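Local coordinates for protein alpha-1,2-Mannosidase (Trichoderma reesei, PDB 1HCU) that probably trims alpha-1,2-linked mannose residues from high-mannose N-glycans on glycoproteins, as a calcium-dependent hydrolase of glycosyl hydrolase family 47, at residues L109-D114 with A487-I492; W54-I59 with I103-G108; S348-E353 with N435-A440; H41-S46 with G443-D448; G9-T14 with F465-D470. All blocks are in the same frame, centred on the assembly; numbering follows the deposited sequence.

Contact 1. Residues L109-D114 with A487-I492; sequences LLSAYD and AHPFSI
Asp114 receives the backbone N-H of Ser491, the one hydrogen bond between residues 109-114 and 487-492. Ser491 N lies 3.0 Å from Asp114 OD2 with an angle of 164° at the hydrogen, so the bond is nearly straight. It comes down on the carboxylate from above, 58° out of its plane. CG of Asp114 stands anti to its own carbonyl carbon (chi1 -80°), which starts the carboxylate toward the strand.

One turn back along the helix, Ser111 faces residues 488-490. Its CA lies 3.3 Å from Pro489 O in a CA-H...O contact, while its CB is 3.8 Å from Pro489 CD. The Phe490 ring meets the helix backbone edge-on: Ser111 CA lies in the ring plane at the edge, and Ser111 N is 3.4 Å from Phe490 CE2. Leu110 adds an apolar touch, its CB 3.7 Å from the same CE2. His488 O sits over one face of the phenyl ring, displaced from its centre.

The second shell fixes the polar ends. Ser111 OG, 3.4 Å from His488 CB, bonds to Asp63 and to carbonyls one turn back in its own helix; Asp63 also takes His488 ND1, and His488 NE2 goes to Asp60. Strand 489-491 is one arm of the antiparallel C-terminal hairpin whose turn carries Thr485, a calcium ligand.

Asp114 OD2 takes the strand N-H and OD1 forms a salt bridge with Arg187, so the buried carboxylate is bonded through both oxygens, which would probably favour its charged form.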
# COMPACT_ATOMS: atom_id res chain seq x y z
N LEU A 109 -10.47 4.44 9.12
CA LEU A 109 -11.39 5.26 9.91
C LEU A 109 -11.18 6.74 9.62
O LEU A 109 -12.14 7.49 9.48
CB LEU A 109 -11.19 4.99 11.41
CG LEU A 109 -11.57 3.60 11.95
CD1 LEU A 109 -10.93 3.37 13.33
CD2 LEU A 109 -13.09 3.49 12.03
N LEU A 110 -9.92 7.14 9.52
CA LEU A 110 -9.59 8.54 9.25
C LEU A 110 -9.94 8.98 7.82
O LEU A 110 -10.42 10.10 7.63
CB LEU A 110 -8.10 8.79 9.52
CG LEU A 110 -7.69 9.41 10.87
CD1 LEU A 110 -8.38 8.74 12.04
CD2 LEU A 110 -6.19 9.30 11.01
N SER A 111 -9.72 8.13 6.83
CA SER A 111 -10.05 8.51 5.46
C SER A 111 -11.56 8.62 5.32
O SER A 111 -12.07 9.57 4.71
CB SER A 111 -9.49 7.48 4.46
OG SER A 111 -10.05 6.20 4.65
N ALA A 112 -12.29 7.68 5.91
CA ALA A 112 -13.74 7.71 5.87
C ALA A 112 -14.22 8.98 6.56
O ALA A 112 -15.14 9.66 6.09
CB ALA A 112 -14.32 6.49 6.56
N TYR A 113 -13.59 9.32 7.68
CA TYR A 113 -13.98 10.52 8.41
C TYR A 113 -13.77 11.77 7.55
O TYR A 113 -14.67 12.60 7.42
CB TYR A 113 -13.18 10.61 9.71
CG TYR A 113 -13.56 11.78 10.58
CD1 TYR A 113 -14.74 11.78 11.32
CD2 TYR A 113 -12.73 12.89 10.67
CE1 TYR A 113 -15.08 12.88 12.12
CE2 TYR A 113 -13.04 13.96 11.45
CZ TYR A 113 -14.21 13.96 12.18
OH TYR A 113 -14.50 15.08 12.92
N ASP A 114 -12.59 11.89 6.94
CA ASP A 114 -12.30 13.04 6.10
C ASP A 114 -13.23 13.13 4.89
O ASP A 114 -13.63 14.23 4.50
CB ASP A 114 -10.84 13.03 5.64
CG ASP A 114 -9.87 13.53 6.71
OD1 ASP A 114 -10.31 14.31 7.58
OD2 ASP A 114 -8.68 13.17 6.66
N ALA A 487 -4.24 2.79 0.55
CA ALA A 487 -5.17 3.51 -0.32
C ALA A 487 -6.26 4.28 0.43
O ALA A 487 -7.36 4.42 -0.08
CB ALA A 487 -5.80 2.54 -1.31
N HIS A 488 -5.96 4.75 1.63
CA HIS A 488 -6.93 5.53 2.40
C HIS A 488 -6.53 7.00 2.31
O HIS A 488 -5.54 7.42 2.91
CB HIS A 488 -6.98 5.08 3.86
CG HIS A 488 -7.41 3.66 4.02
ND1 HIS A 488 -8.54 3.15 3.42
CD2 HIS A 488 -6.85 2.63 4.70
CE1 HIS A 488 -8.65 1.86 3.70
NE2 HIS A 488 -7.64 1.52 4.48
N PRO A 489 -7.29 7.81 1.56
CA PRO A 489 -7.02 9.24 1.37
C PRO A 489 -7.36 10.14 2.56
O PRO A 489 -8.48 10.13 3.05
CB PRO A 489 -7.87 9.57 0.15
CG PRO A 489 -9.09 8.72 0.38
CD PRO A 489 -8.46 7.39 0.77
N PHE A 490 -6.38 10.94 3.00
CA PHE A 490 -6.58 11.87 4.11
C PHE A 490 -6.53 13.29 3.58
O PHE A 490 -5.81 13.56 2.61
CB PHE A 490 -5.45 11.72 5.14
CG PHE A 490 -5.32 10.35 5.72
CD1 PHE A 490 -4.09 9.90 6.18
CD2 PHE A 490 -6.43 9.52 5.82
CE1 PHE A 490 -3.97 8.62 6.74
CE2 PHE A 490 -6.32 8.25 6.36
CZ PHE A 490 -5.09 7.80 6.82
N SER A 491 -7.28 14.21 4.18
CA SER A 491 -7.21 15.61 3.74
C SER A 491 -5.87 16.12 4.24
O SER A 491 -5.41 15.69 5.30
CB SER A 491 -8.31 16.46 4.37
OG SER A 491 -9.59 16.11 3.89
N ILE A 492 -5.23 17.02 3.48
CA ILE A 492 -3.94 17.57 3.90
C ILE A 492 -4.18 18.64 4.97
O ILE A 492 -5.24 19.26 5.02
CB ILE A 492 -3.18 18.18 2.71
CG1 ILE A 492 -3.87 19.46 2.24
CG2 ILE A 492 -3.11 17.16 1.57
CD1 ILE A 492 -3.10 20.22 1.17

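Contact 2. Residues W54-I59 with I103-G108; sequences WGSSAI and IRYLGG
Trp54 turns the edge of its indole toward the face of the Tyr105 ring, a T-shaped pair with the six-membered rings 5.6 Å apart at their centroids and planes at 86°. Trp54 CB also touches the phenol, 3.5 Å from Tyr105 CZ. Ile59 comes to the ring's edge instead, near its plane, with CG1 3.9 Å from Tyr105 CD2; the two side chains cross at about a right angle. The phenol oxygen bonds to Arg51 O, which fixes the far end of the ring. A phenylalanine in place of Tyr105 would keep the ring but would probably leave Arg51 O without this donor.

Where the two segments' backbones come nearest, at Ile59 and Gly108, glycine is needed: a CB on Gly108 would stand 2.9 Å from Ile59 CG2. A water donates to Ile59 O and Gly108 O, at 3.0 Å each. The aromatic pair joins the loop leading into helix 56-67 to helix 98-117, and Ile59 carries the packing onto the helix itself.

Ser56 points OG at the aliphatic part of Arg104, 3.5 Å from CD, with OG anti to the backbone N (chi1 -169°). Ser451 OG bonds to Ser56 OG and Arg104 NE, and Arg104 NH1 makes a salt bridge to Glu100. Held at both nitrogens, the guanidinium is likely to be restrained in its rotation beside this predicted proton donor.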
# COMPACT_ATOMS: atom_id res chain seq x y z
N TRP A 54 -11.21 -7.38 14.41
CA TRP A 54 -11.91 -6.11 14.53
C TRP A 54 -12.78 -5.81 13.30
O TRP A 54 -13.47 -4.79 13.26
CB TRP A 54 -10.91 -4.96 14.77
CG TRP A 54 -10.34 -4.93 16.17
CD1 TRP A 54 -11.04 -5.07 17.34
CD2 TRP A 54 -8.97 -4.73 16.54
NE1 TRP A 54 -10.19 -4.97 18.42
CE2 TRP A 54 -8.91 -4.76 17.96
CE3 TRP A 54 -7.79 -4.53 15.82
CZ2 TRP A 54 -7.72 -4.60 18.66
CZ3 TRP A 54 -6.59 -4.36 16.52
CH2 TRP A 54 -6.57 -4.40 17.93
N GLY A 55 -12.76 -6.68 12.30
CA GLY A 55 -13.56 -6.45 11.11
C GLY A 55 -12.78 -5.76 10.00
O GLY A 55 -13.26 -4.81 9.38
N SER A 56 -11.58 -6.26 9.76
CA SER A 56 -10.67 -5.73 8.76
C SER A 56 -11.32 -5.33 7.42
O SER A 56 -11.30 -4.15 7.05
CB SER A 56 -9.56 -6.75 8.52
OG SER A 56 -8.51 -6.21 7.75
N SER A 57 -11.90 -6.29 6.71
CA SER A 57 -12.53 -6.00 5.42
C SER A 57 -13.59 -4.91 5.46
O SER A 57 -13.72 -4.14 4.50
CB SER A 57 -13.13 -7.28 4.81
OG SER A 57 -12.12 -8.20 4.45
N ALA A 58 -14.35 -4.82 6.54
CA ALA A 58 -15.40 -3.79 6.62
C ALA A 58 -14.81 -2.38 6.72
O ALA A 58 -15.29 -1.47 6.06
CB ALA A 58 -16.32 -4.06 7.82
N ILE A 59 -13.77 -2.22 7.53
CA ILE A 59 -13.14 -0.91 7.70
C ILE A 59 -12.31 -0.51 6.48
O ILE A 59 -12.36 0.64 6.03
CB ILE A 59 -12.23 -0.90 8.95
CG1 ILE A 59 -13.04 -1.34 10.18
CG2 ILE A 59 -11.64 0.49 9.17
CD1 ILE A 59 -14.25 -0.46 10.47
N ILE A 103 -2.20 1.12 9.29
CA ILE A 103 -2.54 1.42 7.90
C ILE A 103 -3.97 1.03 7.51
O ILE A 103 -4.60 1.71 6.68
CB ILE A 103 -1.53 0.76 6.92
CG1 ILE A 103 -1.67 -0.77 6.94
CG2 ILE A 103 -0.11 1.16 7.31
CD1 ILE A 103 -0.79 -1.49 5.92
N ARG A 104 -4.49 -0.05 8.10
CA ARG A 104 -5.85 -0.49 7.78
C ARG A 104 -6.94 0.18 8.62
O ARG A 104 -7.77 0.92 8.11
CB ARG A 104 -5.98 -2.01 7.96
CG ARG A 104 -5.27 -2.86 6.93
CD ARG A 104 -5.69 -4.32 7.08
NE ARG A 104 -5.05 -5.18 6.10
CZ ARG A 104 -3.74 -5.33 5.98
NH1 ARG A 104 -2.93 -4.66 6.79
NH2 ARG A 104 -3.23 -6.14 5.05
N TYR A 105 -6.92 -0.08 9.92
CA TYR A 105 -7.94 0.46 10.81
C TYR A 105 -7.88 1.97 11.01
O TYR A 105 -8.82 2.69 10.67
CB TYR A 105 -7.87 -0.28 12.15
CG TYR A 105 -8.28 -1.73 12.03
CD1 TYR A 105 -7.36 -2.77 12.20
CD2 TYR A 105 -9.61 -2.08 11.77
CE1 TYR A 105 -7.76 -4.11 12.13
CE2 TYR A 105 -10.02 -3.41 11.69
CZ TYR A 105 -9.10 -4.42 11.88
OH TYR A 105 -9.52 -5.74 11.87
N LEU A 106 -6.78 2.45 11.56
CA LEU A 106 -6.61 3.87 11.78
C LEU A 106 -6.76 4.61 10.44
O LEU A 106 -7.50 5.59 10.34
CB LEU A 106 -5.24 4.11 12.42
CG LEU A 106 -5.03 5.48 13.04
CD1 LEU A 106 -6.16 5.74 14.03
CD2 LEU A 106 -3.67 5.56 13.73
N GLY A 107 -6.07 4.13 9.41
CA GLY A 107 -6.16 4.76 8.10
C GLY A 107 -7.58 4.73 7.55
O GLY A 107 -8.09 5.74 7.08
N GLY A 108 -8.21 3.56 7.62
CA GLY A 108 -9.56 3.42 7.11
C GLY A 108 -10.58 4.31 7.80
O GLY A 108 -11.45 4.88 7.14
O HOH W 1 -12.01 3.29 4.71

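Contact 3. Residues S348-E353 with N435-A440; sequences SGIGPE and NDVTQA
Ser348 and Val437 carry the polar part of this contact. Ser348 OG donates to Val437 O over 2.7 Å, lying in the carbonyl plane on a lone pair, with a C=O...donor angle of 128°. The carbonyl is held mainly by this hydroxyl, with a weak second bond, at 3.4 Å, from Ser348 N to the same Val437 O. Ser348 OG stands between the backbone N and the carbonyl carbon (chi1 66°), and from there it also accepts from Ile350 N at 3.2 Å and closes an ST turn.

The apolar part centres on the two methyls of Val437. CG2 meets Ile350 CG2 at 3.5 Å, the side chains crossing obliquely, and CG1 lies 4.1 Å from Pro352 CB. Both methyls also sit against Ile350 O. Ile350 continues the apolar patch onto Ala420 and Ala424 of helix 408-425, and Pro352 onto Val383.

Local bonds shape the segment that presents Val437. Gln439 N returns to Asp436 O at 3.1 Å, giving a type I beta turn from Asp436 to Gln439. Asp436 OD1 receives Thr438 N at 2.9 Å and also Thr438 OG1, the two arriving from the same face of the carboxylate but on its anti and syn sides respectively.

The result is a pairing of two loops, an ST turn at 348-350 against a type I turn that encloses an Asx turn. The first loop runs directly into Glu353, a predicted proton donor bridged to Arg391, ahead of strand 354-356.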
# COMPACT_ATOMS: atom_id res chain seq x y z
N SER A 348 -1.55 -16.08 -17.56
CA SER A 348 -2.80 -15.55 -17.03
C SER A 348 -2.95 -14.04 -17.25
O SER A 348 -4.05 -13.50 -17.12
CB SER A 348 -2.91 -15.84 -15.53
OG SER A 348 -1.92 -15.13 -14.81
N GLY A 349 -1.86 -13.38 -17.60
CA GLY A 349 -1.93 -11.94 -17.79
C GLY A 349 -1.85 -11.23 -16.44
O GLY A 349 -2.09 -10.03 -16.36
N ILE A 350 -1.50 -11.97 -15.39
CA ILE A 350 -1.37 -11.42 -14.04
C ILE A 350 0.10 -11.51 -13.60
O ILE A 350 0.77 -12.51 -13.84
CB ILE A 350 -2.26 -12.21 -13.04
CG1 ILE A 350 -3.74 -12.08 -13.45
CG2 ILE A 350 -2.05 -11.69 -11.61
CD1 ILE A 350 -4.70 -12.96 -12.66
N GLY A 351 0.59 -10.46 -12.94
CA GLY A 351 1.97 -10.43 -12.49
C GLY A 351 2.32 -11.36 -11.34
O GLY A 351 1.48 -11.61 -10.48
N PRO A 352 3.55 -11.90 -11.30
CA PRO A 352 4.00 -12.81 -10.24
C PRO A 352 4.31 -12.08 -8.94
O PRO A 352 4.52 -10.88 -8.93
CB PRO A 352 5.24 -13.45 -10.85
CG PRO A 352 5.82 -12.32 -11.66
CD PRO A 352 4.59 -11.72 -12.32
N GLU A 353 4.32 -12.83 -7.84
CA GLU A 353 4.60 -12.29 -6.51
C GLU A 353 6.08 -11.92 -6.42
O GLU A 353 6.45 -10.90 -5.83
CB GLU A 353 4.26 -13.34 -5.46
CG GLU A 353 3.40 -12.83 -4.35
CD GLU A 353 4.18 -12.06 -3.35
OE1 GLU A 353 5.34 -12.45 -3.12
OE2 GLU A 353 3.65 -11.09 -2.78
N ASN A 435 -2.96 -19.63 -7.06
CA ASN A 435 -1.69 -20.34 -6.92
C ASN A 435 -0.60 -20.12 -7.96
O ASN A 435 0.54 -19.83 -7.60
CB ASN A 435 -1.95 -21.84 -6.81
CG ASN A 435 -2.84 -22.20 -5.63
OD1 ASN A 435 -2.62 -21.73 -4.51
ND2 ASN A 435 -3.83 -23.05 -5.87
N ASP A 436 -0.92 -20.28 -9.24
CA ASP A 436 0.10 -20.14 -10.26
C ASP A 436 -0.26 -19.15 -11.36
O ASP A 436 -1.10 -19.43 -12.21
CB ASP A 436 0.39 -21.49 -10.89
CG ASP A 436 1.72 -21.54 -11.60
OD1 ASP A 436 2.18 -20.49 -12.10
OD2 ASP A 436 2.29 -22.64 -11.67
N VAL A 437 0.41 -18.02 -11.34
CA VAL A 437 0.20 -16.96 -12.29
C VAL A 437 0.69 -17.32 -13.70
O VAL A 437 0.16 -16.83 -14.70
CB VAL A 437 0.88 -15.68 -11.77
CG1 VAL A 437 2.00 -15.25 -12.69
CG2 VAL A 437 -0.16 -14.61 -11.56
N THR A 438 1.70 -18.18 -13.76
CA THR A 438 2.24 -18.60 -15.05
C THR A 438 1.29 -19.61 -15.70
O THR A 438 1.56 -20.11 -16.80
CB THR A 438 3.64 -19.25 -14.88
OG1 THR A 438 3.50 -20.53 -14.26
CG2 THR A 438 4.54 -18.36 -14.02
N GLN A 439 0.18 -19.90 -15.03
CA GLN A 439 -0.81 -20.83 -15.56
C GLN A 439 -1.99 -20.03 -16.10
O GLN A 439 -2.49 -19.11 -15.43
CB GLN A 439 -1.29 -21.77 -14.45
CG GLN A 439 -1.36 -23.22 -14.84
CD GLN A 439 -1.48 -24.12 -13.63
OE1 GLN A 439 -0.59 -24.14 -12.78
NE2 GLN A 439 -2.58 -24.86 -13.54
N ALA A 440 -2.44 -20.37 -17.30
CA ALA A 440 -3.54 -19.66 -17.95
C ALA A 440 -4.76 -19.41 -17.07
O ALA A 440 -5.26 -18.29 -17.00
CB ALA A 440 -3.96 -20.41 -19.20

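Contact 4. Residues H41-S46 with G443-D448; sequences HPVSNS and GGASDD
Asp447 reaches into the turn formed by His41 to Ser46, and its side chain can be followed outward. CB passes the branched end of Val43, 4.1 Å from CG2. CG is anti to the backbone N (chi1 -168°), the torsion that carries the carboxyl carbon toward the turn.

OD1 then collects two main-chain donors. Val43 N approaches at 2.7 Å, nearly in line with the C-O bond, whereas Ser44 N, at 3.1 Å, comes from 41° above the carboxylate plane; both arrive from the same face. OD2 takes Ser44 OG on its syn lone pair, with a further weak bond from Ser44 N. That hydroxyl also accepts from Ser46 OG, which ties it back into its own turn.

Around this grip, His41 offers CB to the carboxylate, 3.5 Å from Asp447 OD2. Its imidazole lies with one face under Asp447 O, which stands 3.4 Å above the ring plane and displaced from the centre, while NE2 bonds to Asp48. Val43 CG2 touches Ala445 CB loosely, at 4.3 Å. An alanine in place of Asp447 would probably deprive Val43 N and Ser44 N of their shared acceptor and leave the Ser44 hydroxyl without its own, though still bonded by Ser46 OG.

The turn links strands 39-41 and 46-48, and residues 443-448 lie in the loop before helix 451-465. Residues 42-44 have helical backbone angles without the regular helix bonds. Three clear donors, two N-H groups and one hydroxyl, converge on two oxygens at the surface, which would probably stabilise the negative charge of Asp447.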
# COMPACT_ATOMS: atom_id res chain seq x y z
N HIS A 41 -13.35 -16.18 2.98
CA HIS A 41 -12.72 -17.22 2.18
C HIS A 41 -13.85 -17.60 1.24
O HIS A 41 -14.71 -18.41 1.57
CB HIS A 41 -12.30 -18.39 3.07
CG HIS A 41 -11.22 -18.05 4.04
ND1 HIS A 41 -10.70 -18.96 4.93
CD2 HIS A 41 -10.55 -16.89 4.25
CE1 HIS A 41 -9.76 -18.39 5.66
NE2 HIS A 41 -9.65 -17.13 5.27
N PRO A 42 -13.86 -16.98 0.05
CA PRO A 42 -14.83 -17.13 -1.04
C PRO A 42 -15.22 -18.54 -1.51
O PRO A 42 -16.34 -18.75 -1.98
CB PRO A 42 -14.23 -16.28 -2.16
CG PRO A 42 -12.77 -16.39 -1.91
CD PRO A 42 -12.67 -16.24 -0.42
N VAL A 43 -14.31 -19.51 -1.38
CA VAL A 43 -14.64 -20.86 -1.82
C VAL A 43 -15.32 -21.66 -0.71
O VAL A 43 -16.46 -22.11 -0.86
CB VAL A 43 -13.39 -21.64 -2.26
CG1 VAL A 43 -13.81 -22.98 -2.86
CG2 VAL A 43 -12.60 -20.82 -3.27
N SER A 44 -14.62 -21.83 0.41
CA SER A 44 -15.17 -22.56 1.54
C SER A 44 -16.29 -21.74 2.20
O SER A 44 -17.08 -22.27 2.98
CB SER A 44 -14.06 -22.83 2.55
OG SER A 44 -13.46 -21.62 2.97
N ASN A 45 -16.35 -20.45 1.86
CA ASN A 45 -17.33 -19.54 2.44
C ASN A 45 -17.13 -19.40 3.95
O ASN A 45 -18.07 -19.16 4.69
CB ASN A 45 -18.76 -19.99 2.12
CG ASN A 45 -19.25 -19.49 0.77
OD1 ASN A 45 -20.17 -20.06 0.18
ND2 ASN A 45 -18.66 -18.40 0.28
N SER A 46 -15.89 -19.56 4.40
CA SER A 46 -15.56 -19.42 5.81
C SER A 46 -14.86 -18.08 6.01
O SER A 46 -14.89 -17.22 5.12
CB SER A 46 -14.66 -20.56 6.29
OG SER A 46 -13.40 -20.53 5.65
N GLY A 443 -4.06 -21.37 -11.95
CA GLY A 443 -3.53 -22.46 -11.15
C GLY A 443 -4.35 -22.91 -9.96
O GLY A 443 -3.92 -23.77 -9.20
N GLY A 444 -5.55 -22.35 -9.79
CA GLY A 444 -6.38 -22.74 -8.67
C GLY A 444 -6.36 -21.68 -7.59
O GLY A 444 -5.31 -21.10 -7.29
N ALA A 445 -7.53 -21.44 -7.00
CA ALA A 445 -7.71 -20.45 -5.93
C ALA A 445 -7.21 -21.00 -4.61
O ALA A 445 -7.36 -22.18 -4.34
CB ALA A 445 -9.19 -20.10 -5.81
N SER A 446 -6.62 -20.13 -3.78
CA SER A 446 -6.12 -20.57 -2.48
C SER A 446 -7.15 -20.27 -1.38
O SER A 446 -6.85 -20.38 -0.20
CB SER A 446 -4.77 -19.91 -2.16
OG SER A 446 -4.79 -18.51 -2.35
N ASP A 447 -8.34 -19.88 -1.81
CA ASP A 447 -9.46 -19.59 -0.91
C ASP A 447 -9.20 -18.48 0.12
O ASP A 447 -9.18 -18.73 1.32
CB ASP A 447 -9.89 -20.88 -0.22
CG ASP A 447 -11.21 -20.75 0.51
OD1 ASP A 447 -12.11 -20.04 0.00
OD2 ASP A 447 -11.36 -21.38 1.58
N ASP A 448 -9.02 -17.26 -0.36
CA ASP A 448 -8.78 -16.13 0.53
C ASP A 448 -8.98 -14.80 -0.20
O ASP A 448 -8.62 -14.65 -1.36
CB ASP A 448 -7.36 -16.19 1.10
CG ASP A 448 -7.03 -14.99 1.96
OD1 ASP A 448 -7.73 -14.73 2.96
OD2 ASP A 448 -6.05 -14.28 1.63

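Contact 5. Residues G9-T14 with F465-D470; sequences GSPNPT and FAEESD
The Phe465 ring meets Asn12 obliquely, with CD1 4.4 Å from Asn12 CB, and continues past it onto Arg15, Ala16 and Val19 of helix 13-33. The other flat group, the Glu467 carboxylate, touches the Pro11 ring through one oxygen: OE2 lies 3.1 Å from CB and 3.2 Å from CG. Proline and glutamate side chains cross at about a right angle, the glutamate chain being bent at chi2 (-75°). Glu467 is exposed and touches a crystal neighbour, so its position may be influenced by the crystal.

Backbone carbonyls provide the remaining contacts. Asn12 N donates to Phe465 O at 2.8 Å, in the carbonyl plane and on a lone pair, with 140° at the hydrogen. The same carbonyl oxygen stands 3.2 Å from Pro11 CA, and the next one, Ala466 O, is 3.3 Å from Pro11 CB. Pro11 is thus lined by two successive carbonyls and a carboxylate.

Asn12 is the N-cap of helix 13-33: its OD1 accepts from Arg15 N, while its own N is held by Phe465. The contact therefore sets the start of helix 13-33 beside the chain leaving helix 451-465. On the N-terminal side, Gly9 bonds to Gly406, between helices 393-405 and 408-425. On the other, Glu468 makes a salt bridge to Arg403 of helix 393-405, before the chain runs on toward strand 481-483.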
# COMPACT_ATOMS: atom_id res chain seq x y z
N GLY A 9 -7.46 11.03 -22.47
CA GLY A 9 -8.37 10.20 -21.71
C GLY A 9 -9.56 10.94 -21.13
O GLY A 9 -9.65 12.16 -21.18
N SER A 10 -10.48 10.16 -20.58
CA SER A 10 -11.69 10.69 -19.96
C SER A 10 -12.36 9.56 -19.20
O SER A 10 -12.10 8.38 -19.46
CB SER A 10 -12.63 11.25 -21.03
OG SER A 10 -12.88 10.29 -22.04
N PRO A 11 -13.22 9.88 -18.23
CA PRO A 11 -13.87 8.79 -17.50
C PRO A 11 -14.57 7.81 -18.43
O PRO A 11 -15.13 8.21 -19.44
CB PRO A 11 -14.84 9.52 -16.57
CG PRO A 11 -15.16 10.78 -17.33
CD PRO A 11 -13.80 11.18 -17.86
N ASN A 12 -14.49 6.53 -18.08
CA ASN A 12 -15.14 5.49 -18.86
C ASN A 12 -16.21 4.88 -17.97
O ASN A 12 -15.93 4.05 -17.12
CB ASN A 12 -14.14 4.41 -19.28
CG ASN A 12 -14.71 3.47 -20.34
OD1 ASN A 12 -15.77 2.87 -20.16
ND2 ASN A 12 -14.00 3.35 -21.46
N PRO A 13 -17.46 5.30 -18.17
CA PRO A 13 -18.58 4.79 -17.37
C PRO A 13 -18.72 3.27 -17.40
O PRO A 13 -18.93 2.65 -16.36
CB PRO A 13 -19.79 5.51 -17.98
CG PRO A 13 -19.37 5.71 -19.41
CD PRO A 13 -17.94 6.17 -19.25
N THR A 14 -18.59 2.68 -18.58
CA THR A 14 -18.72 1.23 -18.70
C THR A 14 -17.67 0.49 -17.86
O THR A 14 -17.98 -0.46 -17.15
CB THR A 14 -18.61 0.79 -20.17
OG1 THR A 14 -19.74 1.30 -20.90
CG2 THR A 14 -18.59 -0.73 -20.28
N PHE A 465 -11.02 4.99 -13.99
CA PHE A 465 -12.11 5.06 -14.98
C PHE A 465 -13.22 6.03 -14.53
O PHE A 465 -14.05 6.46 -15.33
CB PHE A 465 -12.74 3.66 -15.19
CG PHE A 465 -11.75 2.58 -15.60
CD1 PHE A 465 -10.98 2.72 -16.76
CD2 PHE A 465 -11.59 1.43 -14.83
CE1 PHE A 465 -10.08 1.72 -17.14
CE2 PHE A 465 -10.70 0.42 -15.20
CZ PHE A 465 -9.94 0.57 -16.37
N ALA A 466 -13.20 6.39 -13.24
CA ALA A 466 -14.19 7.27 -12.64
C ALA A 466 -14.13 8.75 -13.02
O ALA A 466 -13.21 9.20 -13.69
CB ALA A 466 -14.13 7.15 -11.11
N GLU A 467 -15.15 9.48 -12.56
CA GLU A 467 -15.28 10.91 -12.82
C GLU A 467 -14.35 11.68 -11.88
O GLU A 467 -13.92 11.17 -10.85
CB GLU A 467 -16.72 11.35 -12.57
CG GLU A 467 -17.79 10.57 -13.34
CD GLU A 467 -17.86 10.96 -14.82
OE1 GLU A 467 -17.99 12.17 -15.12
OE2 GLU A 467 -17.78 10.04 -15.67
N GLU A 468 -14.06 12.93 -12.24
CA GLU A 468 -13.19 13.77 -11.43
C GLU A 468 -13.74 14.04 -10.02
O GLU A 468 -14.95 14.03 -9.81
CB GLU A 468 -12.96 15.11 -12.12
CG GLU A 468 -11.89 15.09 -13.19
CD GLU A 468 -10.55 14.60 -12.66
OE1 GLU A 468 -10.15 15.01 -11.54
OE2 GLU A 468 -9.90 13.79 -13.37
N SER A 469 -12.84 14.27 -9.08
CA SER A 469 -13.19 14.59 -7.70
C SER A 469 -11.91 15.05 -7.00
O SER A 469 -10.83 15.03 -7.60
CB SER A 469 -13.77 13.38 -6.96
OG SER A 469 -12.76 12.53 -6.45
N ASP A 470 -12.02 15.46 -5.75
CA ASP A 470 -10.85 15.92 -5.00
C ASP A 470 -9.92 14.77 -4.62
O ASP A 470 -8.75 14.98 -4.34
CB ASP A 470 -11.29 16.65 -3.73
CG ASP A 470 -11.88 18.01 -4.03
OD1 ASP A 470 -13.00 18.08 -4.58
OD2 ASP A 470 -11.22 19.02 -3.72

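Overall arrangement
From the N terminus, 9-14 opens contact 5 and 41-46 opens contact 4. Contact 2 closes a short loop within both, joining helices 56-67 and 98-117. Contact 1 opens beyond it on the same helix, and the two touch where Phe490 and His488 meet Gly107 and Gly108. Contact 3, about 33 Å from contact 1 between centres, is nested inside contacts 1, 4 and 5. It also adjoins contact 4, with Asn435 N 2.8 Å from Gly444 O. Contact 4 then closes, followed by contact 5, which closes a loop holding nearly the whole chain. Contact 1 closes last and so crosses both, tying the C-terminal hairpin to the (alpha/alpha)7 barrel of family 47.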